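Local coordinates for protein cytosine-specific methyltransferase (PDB 3G7U) that probably transfers the methyl group of S-adenosyl-L-methionine to carbon 5 of cytosines in DNA, at residues G77-S85 with P121-S129; Y104-F115 with A135-I145. All blocks are in the same frame, centred on the assembly; numbering follows the deposited sequence.

Contact 1. Residues G77-S85 with P121-S129; sequences GGPPCQGFS and PGIMQEKYS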
loop_
_atom_site.group_PDB
_atom_site.type_symbol
_atom_site.label_atom_id
_atom_site.label_comp_id
_atom_site.label_asym_id
_atom_site.label_seq_id
_atom_site.Cartn_x
_atom_site.Cartn_y
_atom_site.Cartn_z
ATOM N N GLY A 77 0.884 1.678 10.671
ATOM C CA GLY A 77 1.848 0.723 10.160
ATOM C C GLY A 77 1.241 -0.642 9.928
ATOM O O GLY A 77 0.042 -0.837 10.145
ATOM N N GLY A 78 2.089 -1.578 9.544
ATOM C CA GLY A 78 1.682 -2.984 9.372
ATOM C C GLY A 78 2.421 -3.930 10.297
ATOM O O GLY A 78 3.392 -4.532 9.883
ATOM N N PRO A 79 1.940 -4.117 11.535
ATOM C CA PRO A 79 2.663 -5.008 12.417
ATOM C C PRO A 79 2.639 -6.424 11.841
ATOM O O PRO A 79 1.581 -6.886 11.410
ATOM C CB PRO A 79 1.870 -4.939 13.718
ATOM C CG PRO A 79 0.595 -4.435 13.384
ATOM C CD PRO A 79 0.773 -3.526 12.212
ATOM N N PRO A 80 3.800 -7.091 11.805
ATOM C CA PRO A 80 3.853 -8.433 11.239
ATOM C C PRO A 80 3.174 -9.406 12.174
ATOM O O PRO A 80 2.976 -9.132 13.347
ATOM C CB PRO A 80 5.354 -8.742 11.182
ATOM C CG PRO A 80 6.055 -7.442 11.453
ATOM C CD PRO A 80 5.114 -6.665 12.300
ATOM N N CYS A 81 2.803 -10.547 11.641
ATOM C CA CYS A 81 2.149 -11.546 12.423
ATOM C C CYS A 81 2.546 -12.846 11.772
ATOM O O CYS A 81 2.681 -12.887 10.555
ATOM C CB CYS A 81 0.639 -11.324 12.321
ATOM S SG CYS A 81 -0.364 -12.540 13.141
ATOM N N GLN A 82 2.743 -13.893 12.579
ATOM C CA GLN A 82 2.975 -15.262 12.078
ATOM C C GLN A 82 1.865 -15.707 11.093
ATOM O O GLN A 82 2.161 -16.296 10.051
ATOM C CB GLN A 82 3.111 -16.237 13.252
ATOM C CG GLN A 82 3.356 -17.700 12.859
ATOM C CD GLN A 82 3.278 -18.672 14.041
ATOM O OE1 GLN A 82 3.353 -18.279 15.215
ATOM N NE2 GLN A 82 3.130 -19.955 13.727
ATOM N N GLY A 83 0.605 -15.395 11.417
ATOM C CA GLY A 83 -0.509 -15.568 10.481
ATOM C C GLY A 83 -0.771 -17.020 10.118
ATOM O O GLY A 83 -0.762 -17.894 10.987
ATOM N N PHE A 84 -0.978 -17.278 8.828
ATOM C CA PHE A 84 -1.198 -18.645 8.324
ATOM C C PHE A 84 0.091 -19.475 8.148
ATOM O O PHE A 84 0.024 -20.629 7.732
ATOM C CB PHE A 84 -1.980 -18.622 6.995
ATOM C CG PHE A 84 -3.427 -18.193 7.125
ATOM C CD1 PHE A 84 -4.306 -18.867 7.969
ATOM C CD2 PHE A 84 -3.921 -17.142 6.350
ATOM C CE1 PHE A 84 -5.646 -18.479 8.074
ATOM C CE2 PHE A 84 -5.264 -16.748 6.445
ATOM C CZ PHE A 84 -6.128 -17.423 7.313
ATOM N N SER A 85 1.252 -18.896 8.454
ATOM C CA SER A 85 2.527 -19.622 8.354
ATOM C C SER A 85 2.723 -20.622 9.497
ATOM O O SER A 85 2.698 -20.250 10.671
ATOM C CB SER A 85 3.711 -18.654 8.306
ATOM O OG SER A 85 3.486 -17.609 7.375
ATOM N N PRO A 121 -5.592 -11.114 6.377
ATOM C CA PRO A 121 -6.199 -12.290 7.022
ATOM C C PRO A 121 -5.175 -13.294 7.544
ATOM O O PRO A 121 -4.138 -13.500 6.917
ATOM C CB PRO A 121 -7.039 -12.893 5.887
ATOM C CG PRO A 121 -7.527 -11.668 5.151
ATOM C CD PRO A 121 -6.276 -10.787 5.106
ATOM N N GLY A 122 -5.469 -13.891 8.700
ATOM C CA GLY A 122 -4.525 -14.718 9.422
ATOM C C GLY A 122 -4.443 -14.217 10.847
ATOM O O GLY A 122 -4.262 -14.995 11.786
ATOM N N ILE A 123 -4.589 -12.901 10.994
ATOM C CA ILE A 123 -4.470 -12.208 12.297
ATOM C C ILE A 123 -5.542 -12.659 13.314
ATOM O O ILE A 123 -5.258 -12.804 14.510
ATOM C CB ILE A 123 -4.440 -10.637 12.068
ATOM C CG1 ILE A 123 -4.231 -9.840 13.368
ATOM C CG2 ILE A 123 -5.687 -10.143 11.349
ATOM C CD1 ILE A 123 -3.056 -10.239 14.170
ATOM N N MET A 124 -6.757 -12.967 12.843
ATOM C CA MET A 124 -7.851 -13.230 13.780
ATOM C C MET A 124 -7.892 -14.635 14.349
ATOM O O MET A 124 -8.808 -14.944 15.116
ATOM C CB MET A 124 -9.213 -12.838 13.196
ATOM C CG MET A 124 -9.287 -11.385 12.794
ATOM S SD MET A 124 -8.906 -10.293 14.194
ATOM C CE MET A 124 -10.311 -9.303 13.979
ATOM N N GLN A 125 -6.900 -15.471 14.023
ATOM C CA GLN A 125 -6.879 -16.849 14.531
ATOM C C GLN A 125 -6.788 -17.009 16.052
ATOM O O GLN A 125 -6.158 -16.206 16.750
ATOM C CB GLN A 125 -5.786 -17.662 13.868
ATOM C CG GLN A 125 -5.969 -17.875 12.388
ATOM C CD GLN A 125 -4.792 -18.638 11.804
ATOM O OE1 GLN A 125 -4.686 -19.864 11.960
ATOM N NE2 GLN A 125 -3.890 -17.918 11.153
ATOM N N GLU A 126 -7.415 -18.078 16.541
ATOM C CA GLU A 126 -7.488 -18.373 17.969
ATOM C C GLU A 126 -6.122 -18.431 18.632
ATOM O O GLU A 126 -5.958 -17.963 19.762
ATOM C CB GLU A 126 -8.252 -19.680 18.231
ATOM C CG GLU A 126 -9.759 -19.502 18.399
ATOM C CD GLU A 126 -10.128 -18.305 19.284
ATOM O OE1 GLU A 126 -9.677 -18.233 20.461
ATOM O OE2 GLU A 126 -10.877 -17.426 18.789
ATOM N N LYS A 127 -5.143 -18.979 17.915
ATOM C CA LYS A 127 -3.790 -19.124 18.430
ATOM C C LYS A 127 -3.057 -17.795 18.651
ATOM O O LYS A 127 -2.000 -17.775 19.296
ATOM C CB LYS A 127 -2.968 -20.003 17.502
ATOM C CG LYS A 127 -2.774 -19.420 16.138
ATOM C CD LYS A 127 -1.593 -20.096 15.517
ATOM C CE LYS A 127 -1.791 -20.258 14.047
ATOM N NZ LYS A 127 -1.116 -21.517 13.612
ATOM N N TYR A 128 -3.608 -16.699 18.117
ATOM C CA TYR A 128 -3.047 -15.362 18.331
ATOM C C TYR A 128 -3.871 -14.515 19.279
ATOM O O TYR A 128 -3.506 -13.367 19.555
ATOM C CB TYR A 128 -2.886 -14.610 17.014
ATOM C CG TYR A 128 -2.069 -15.369 16.032
ATOM C CD1 TYR A 128 -0.867 -15.972 16.417
ATOM C CD2 TYR A 128 -2.495 -15.514 14.723
ATOM C CE1 TYR A 128 -0.115 -16.698 15.513
ATOM C CE2 TYR A 128 -1.755 -16.226 13.815
ATOM C CZ TYR A 128 -0.566 -16.819 14.214
ATOM O OH TYR A 128 0.157 -17.547 13.303
ATOM N N SER A 129 -4.972 -15.069 19.774
ATOM C CA SER A 129 -5.845 -14.318 20.659
ATOM C C SER A 129 -5.089 -13.861 21.915
ATOM O O SER A 129 -5.361 -12.777 22.416
ATOM C CB SER A 129 -7.062 -15.135 21.045
ATOM O OG SER A 129 -6.642 -16.191 21.881
HETATM O O HOH W 1 0.090 -20.723 11.429
HETATM O O HOH W 2 -1.431 -14.654 7.197
#
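The carbonyl O of G83 is gripped from several directions. Y128 OH donates the shortest bond, 2.5 Å from OH to G83 O, in the carbonyl plane and on a lone pair. Q125 NE2 adds a weak, bent bond of 3.1 Å to G83 O, and a water that also meets K127 NZ supplies a third donor. Q125 can serve both segments because its amide is already steered by G122: NE2 reaches G122 O at 3.0 Å, on a lone pair and close to the amide plane.

Here the Pro-Cys-Gln motif of the family brings its C81, the predicted catalytic residue, and Q82 against the loop that follows strand 114-119. With its sulfur swung away from its own backbone N (chi1 176°), C81 lies over one face of the Y128 ring, SG 4.2 Å from the centroid, and also touches I123 CD1 at 3.7 Å. K127 CG covers the other face of that ring. Q82, whose OE1 is bonded to N97, crosses Y128 nearly at right angles and puts OE1 at the ring edge.

Within the type II' turn from Q82 to S85, F84 reaches back over the second loop. G122 CA sits over the face of its ring, a CH-pi contact of 3.8 Å to the F84 centroid, while the amide of Q125 crosses at a slant, its plane 33° from that of the ring. A second water joins F84 N to P121 O. The backbones pass close, 4.2 Å between G83 CA and G122 CA, with no side chain at G122 to intervene; G83 has positive phi.

Contact 2. Residues Y104-F115 with A135-I145; sequences YRLVSELQPLFF and AFNLVSGDYDI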
loop_
_atom_site.group_PDB
_atom_site.type_symbol
_atom_site.label_atom_id
_atom_site.label_comp_id
_atom_site.label_asym_id
_atom_site.label_seq_id
_atom_site.Cartn_x
_atom_site.Cartn_y
_atom_site.Cartn_z
ATOM N N TYR A 104 2.677 -2.224 19.265
ATOM C CA TYR A 104 1.759 -1.763 20.290
ATOM C C TYR A 104 2.511 -1.228 21.520
ATOM O O TYR A 104 2.016 -0.327 22.164
ATOM C CB TYR A 104 0.733 -2.837 20.660
ATOM C CG TYR A 104 -0.273 -2.963 19.540
ATOM C CD1 TYR A 104 -1.301 -2.059 19.426
ATOM C CD2 TYR A 104 -0.148 -3.962 18.564
ATOM C CE1 TYR A 104 -2.216 -2.110 18.365
ATOM C CE2 TYR A 104 -1.076 -4.046 17.504
ATOM C CZ TYR A 104 -2.092 -3.126 17.419
ATOM O OH TYR A 104 -3.008 -3.181 16.397
ATOM N N ARG A 105 3.696 -1.756 21.776
ATOM C CA ARG A 105 4.551 -1.166 22.828
ATOM C C ARG A 105 4.883 0.273 22.484
ATOM O O ARG A 105 4.792 1.166 23.330
ATOM C CB ARG A 105 5.809 -2.002 23.062
ATOM C CG ARG A 105 6.801 -1.366 24.018
ATOM C CD ARG A 105 8.073 -2.210 24.186
ATOM N NE ARG A 105 8.797 -2.466 22.925
ATOM C CZ ARG A 105 9.564 -1.581 22.280
ATOM N NH1 ARG A 105 9.728 -0.347 22.765
ATOM N NH2 ARG A 105 10.180 -1.922 21.141
ATOM N N LEU A 106 5.260 0.513 21.230
ATOM C CA LEU A 106 5.592 1.858 20.769
ATOM C C LEU A 106 4.421 2.799 20.825
ATOM O O LEU A 106 4.574 3.956 21.177
ATOM C CB LEU A 106 6.208 1.819 19.367
ATOM C CG LEU A 106 7.623 1.255 19.332
ATOM C CD1 LEU A 106 8.117 1.135 17.901
ATOM C CD2 LEU A 106 8.551 2.215 20.101
ATOM N N VAL A 107 3.232 2.330 20.465
ATOM C CA VAL A 107 2.048 3.163 20.608
ATOM C C VAL A 107 1.841 3.588 22.105
ATOM O O VAL A 107 1.516 4.742 22.421
ATOM C CB VAL A 107 0.785 2.445 20.069
ATOM C CG1 VAL A 107 -0.461 3.197 20.493
ATOM C CG2 VAL A 107 0.850 2.322 18.517
ATOM N N SER A 108 2.025 2.626 22.982
ATOM C CA SER A 108 1.801 2.815 24.403
ATOM C C SER A 108 2.820 3.834 24.950
ATOM O O SER A 108 2.456 4.762 25.675
ATOM C CB SER A 108 1.998 1.482 25.108
ATOM O OG SER A 108 1.681 1.636 26.480
ATOM N N GLU A 109 4.079 3.664 24.541
ATOM C CA GLU A 109 5.185 4.531 24.985
ATOM C C GLU A 109 5.070 5.934 24.403
ATOM O O GLU A 109 5.356 6.934 25.072
ATOM C CB GLU A 109 6.523 3.900 24.591
ATOM C CG GLU A 109 6.900 2.596 25.322
ATOM C CD GLU A 109 8.217 2.065 24.835
ATOM O OE1 GLU A 109 8.793 2.747 23.964
ATOM O OE2 GLU A 109 8.705 1.014 25.315
ATOM N N LEU A 110 4.669 6.040 23.135
ATOM C CA LEU A 110 4.617 7.343 22.491
ATOM C C LEU A 110 3.333 8.117 22.677
ATOM O O LEU A 110 3.322 9.336 22.478
ATOM C CB LEU A 110 4.959 7.263 21.002
ATOM C CG LEU A 110 6.438 7.005 20.654
ATOM C CD1 LEU A 110 6.625 6.516 19.216
ATOM C CD2 LEU A 110 7.227 8.303 20.886
ATOM N N GLN A 111 2.258 7.422 23.038
ATOM C CA GLN A 111 0.950 8.078 23.241
ATOM C C GLN A 111 0.481 9.005 22.103
ATOM O O GLN A 111 0.164 10.162 22.352
ATOM C CB GLN A 111 0.911 8.829 24.613
ATOM C CG GLN A 111 1.137 7.911 25.806
ATOM C CD GLN A 111 -0.110 7.122 26.150
ATOM O OE1 GLN A 111 -1.189 7.698 26.255
ATOM N NE2 GLN A 111 0.029 5.811 26.332
ATOM N N PRO A 112 0.398 8.497 20.845
ATOM C CA PRO A 112 -0.121 9.357 19.804
ATOM C C PRO A 112 -1.623 9.630 19.983
ATOM O O PRO A 112 -2.280 8.890 20.726
ATOM C CB PRO A 112 0.048 8.487 18.541
ATOM C CG PRO A 112 -0.023 7.075 19.048
ATOM C CD PRO A 112 0.752 7.156 20.335
ATOM N N LEU A 113 -2.145 10.634 19.277
ATOM C CA LEU A 113 -3.598 10.888 19.254
ATOM C C LEU A 113 -4.350 9.677 18.702
ATOM O O LEU A 113 -5.443 9.382 19.136
ATOM C CB LEU A 113 -3.924 12.119 18.414
ATOM C CG LEU A 113 -3.270 13.427 18.916
ATOM C CD1 LEU A 113 -3.687 14.588 18.049
ATOM C CD2 LEU A 113 -3.537 13.677 20.427
ATOM N N PHE A 114 -3.742 8.959 17.762
ATOM C CA PHE A 114 -4.392 7.747 17.240
ATOM C C PHE A 114 -3.355 6.717 16.782
ATOM O O PHE A 114 -2.169 7.050 16.576
ATOM C CB PHE A 114 -5.346 8.135 16.101
ATOM C CG PHE A 114 -4.666 8.398 14.786
ATOM C CD1 PHE A 114 -4.524 7.374 13.850
ATOM C CD2 PHE A 114 -4.214 9.673 14.447
ATOM C CE1 PHE A 114 -3.902 7.600 12.627
ATOM C CE2 PHE A 114 -3.597 9.920 13.213
ATOM C CZ PHE A 114 -3.451 8.893 12.296
ATOM N N PHE A 115 -3.782 5.457 16.660
ATOM C CA PHE A 115 -2.980 4.475 15.926
ATOM C C PHE A 115 -3.842 3.838 14.844
ATOM O O PHE A 115 -5.079 3.789 14.966
ATOM C CB PHE A 115 -2.365 3.410 16.836
ATOM C CG PHE A 115 -3.356 2.484 17.491
ATOM C CD1 PHE A 115 -3.799 1.311 16.835
ATOM C CD2 PHE A 115 -3.822 2.742 18.777
ATOM C CE1 PHE A 115 -4.674 0.445 17.440
ATOM C CE2 PHE A 115 -4.696 1.873 19.387
ATOM C CZ PHE A 115 -5.144 0.724 18.718
ATOM N N ALA A 135 -1.687 -7.159 23.395
ATOM C CA ALA A 135 -1.564 -5.889 22.682
ATOM C C ALA A 135 -2.716 -4.906 22.941
ATOM O O ALA A 135 -2.488 -3.695 23.048
ATOM C CB ALA A 135 -1.418 -6.156 21.198
ATOM N N PHE A 136 -3.947 -5.426 23.021
ATOM C CA PHE A 136 -5.146 -4.651 23.363
ATOM C C PHE A 136 -4.938 -4.062 24.762
ATOM O O PHE A 136 -5.244 -2.900 24.984
ATOM C CB PHE A 136 -6.373 -5.579 23.361
ATOM C CG PHE A 136 -7.740 -4.875 23.368
ATOM C CD1 PHE A 136 -8.305 -4.403 24.550
ATOM C CD2 PHE A 136 -8.504 -4.792 22.189
ATOM C CE1 PHE A 136 -9.576 -3.803 24.559
ATOM C CE2 PHE A 136 -9.784 -4.201 22.180
ATOM C CZ PHE A 136 -10.321 -3.702 23.368
ATOM N N ASN A 137 -4.393 -4.871 25.671
ATOM C CA ASN A 137 -4.114 -4.457 27.046
ATOM C C ASN A 137 -3.150 -3.294 27.181
ATOM O O ASN A 137 -3.292 -2.491 28.097
ATOM C CB ASN A 137 -3.538 -5.620 27.861
ATOM C CG ASN A 137 -4.577 -6.650 28.241
ATOM O OD1 ASN A 137 -5.784 -6.406 28.151
ATOM N ND2 ASN A 137 -4.109 -7.822 28.664
ATOM N N LEU A 138 -2.160 -3.226 26.293
ATOM C CA LEU A 138 -1.126 -2.193 26.343
ATOM C C LEU A 138 -1.714 -0.860 26.016
ATOM O O LEU A 138 -1.191 0.196 26.436
ATOM C CB LEU A 138 0.001 -2.478 25.352
ATOM C CG LEU A 138 1.101 -3.435 25.770
ATOM C CD1 LEU A 138 2.096 -3.605 24.644
ATOM C CD2 LEU A 138 1.793 -2.918 27.019
ATOM N N VAL A 139 -2.806 -0.884 25.262
ATOM C CA VAL A 139 -3.383 0.357 24.765
ATOM C C VAL A 139 -4.789 0.671 25.277
ATOM O O VAL A 139 -5.221 1.797 25.176
ATOM C CB VAL A 139 -3.290 0.494 23.197
ATOM C CG1 VAL A 139 -1.841 0.595 22.759
ATOM C CG2 VAL A 139 -3.945 -0.666 22.492
ATOM N N SER A 140 -5.495 -0.312 25.827
ATOM C CA SER A 140 -6.935 -0.127 26.158
ATOM C C SER A 140 -7.177 0.826 27.309
ATOM O O SER A 140 -8.269 1.379 27.419
ATOM C CB SER A 140 -7.634 -1.455 26.478
ATOM O OG SER A 140 -6.898 -2.182 27.448
ATOM N N GLY A 141 -6.154 0.997 28.155
ATOM C CA GLY A 141 -6.160 2.009 29.200
ATOM C C GLY A 141 -6.282 3.419 28.670
ATOM O O GLY A 141 -7.026 4.219 29.233
ATOM N N ASP A 142 -5.587 3.725 27.570
ATOM C CA ASP A 142 -5.511 5.090 27.068
ATOM C C ASP A 142 -6.268 5.345 25.775
ATOM O O ASP A 142 -6.442 6.493 25.346
ATOM C CB ASP A 142 -4.035 5.451 26.886
ATOM C CG ASP A 142 -3.249 5.345 28.187
ATOM O OD1 ASP A 142 -3.616 6.050 29.157
ATOM O OD2 ASP A 142 -2.276 4.557 28.235
ATOM N N TYR A 143 -6.722 4.260 25.134
ATOM C CA TYR A 143 -7.371 4.385 23.810
ATOM C C TYR A 143 -8.792 3.813 23.740
ATOM O O TYR A 143 -9.071 2.771 24.314
ATOM C CB TYR A 143 -6.489 3.673 22.726
ATOM C CG TYR A 143 -5.204 4.453 22.521
ATOM C CD1 TYR A 143 -5.167 5.498 21.620
ATOM C CD2 TYR A 143 -4.065 4.185 23.287
ATOM C CE1 TYR A 143 -4.016 6.292 21.463
ATOM C CE2 TYR A 143 -2.903 4.944 23.126
ATOM C CZ TYR A 143 -2.904 5.991 22.231
ATOM O OH TYR A 143 -1.786 6.752 22.093
ATOM N N ASP A 144 -9.640 4.498 22.996
ATOM C CA ASP A 144 -10.908 3.938 22.503
ATOM C C ASP A 144 -10.561 3.098 21.262
ATOM O O ASP A 144 -10.200 3.648 20.240
ATOM C CB ASP A 144 -11.840 5.078 22.116
ATOM C CG ASP A 144 -12.396 5.832 23.343
ATOM O OD1 ASP A 144 -12.585 5.186 24.403
ATOM O OD2 ASP A 144 -12.629 7.064 23.237
ATOM N N ILE A 145 -10.660 1.785 21.401
ATOM C CA ILE A 145 -10.235 0.836 20.369
ATOM C C ILE A 145 -11.493 0.456 19.576
ATOM O O ILE A 145 -12.501 0.074 20.163
ATOM C CB ILE A 145 -9.551 -0.385 20.999
ATOM C CG1 ILE A 145 -8.287 0.055 21.748
ATOM C CG2 ILE A 145 -9.155 -1.410 19.925
ATOM C CD1 ILE A 145 -7.684 -1.039 22.587
HETATM O O HOH W 3 -1.115 2.802 26.451
#
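A135 opens the contact by setting its methyl against the Y104 ring, CB 3.7 Å from Y104 CD2. One turn on, L138 lays CD1 along the backbone where Y104 passes into R105, 3.8 Å from R105 N. The carbonyl of L138 points to a water that also meets S108 OG and D142 OD2, a small polar cluster at the margin of the apolar seam. V139 faces the interior with both branches: CG1 meets V107 CG1 at 3.7 Å, the two side chains crossing about perpendicularly, and CG2 reaches the F115 ring.

After the turn, D142 receives Q111 NE2 at OD2 over 3.2 Å. The amide comes from above the carboxylate plane, and the two planes stand 85° apart. At positive phi just past its helix, Q111 bends at chi2 (-78°) and folds back, which lets the same NE2 also bond S108 O at 2.7 Å, on a lone pair; Q111 OE1 is taken by K171.

Y143 is the residue most enclosed by the other segment. Its hydroxyl donates to P112 O, 2.6 Å from OH, in the carbonyl plane and on a lone pair, and this ties the ring's far end to the loop before strand 114-119. F115 turns an edge toward the Y143 face, a T-shaped pair with centroids 5.6 Å apart, and V107 CG1 packs against CE2. I145 finally brings CG1 to the edge of F115.

The segments 104-110 and 135-140 of helices 94-110 and 129-140 run nearly parallel, 9° between their axes, as successive helices on one side of a Rossmann-like sheet; strand 163-171 lies between strands 114-119 and 143-152.

Overall arrangement
Both contacts lie in the same part of the sheet-and-helix fold, from strand 74-77 to strand 143-152, but at different levels. Contact 1 pairs the loops that follow strands 74-77 and 114-119, whereas contact 2 pairs the helices 94-110 and 129-140 together with the strands that come after them. Their centres lie 18 Å apart, and their segments alternate along the chain. Each is partly buried, yet contact 2 has more of its touching residues inside and none exposed, and rests on apolar side chains and an aromatic pair with polar groups at its margin. Contact 1, holding the predicted catalytic cysteine, relies more on backbone carbonyls, glycines and bridging waters, with F84 and K127 exposed.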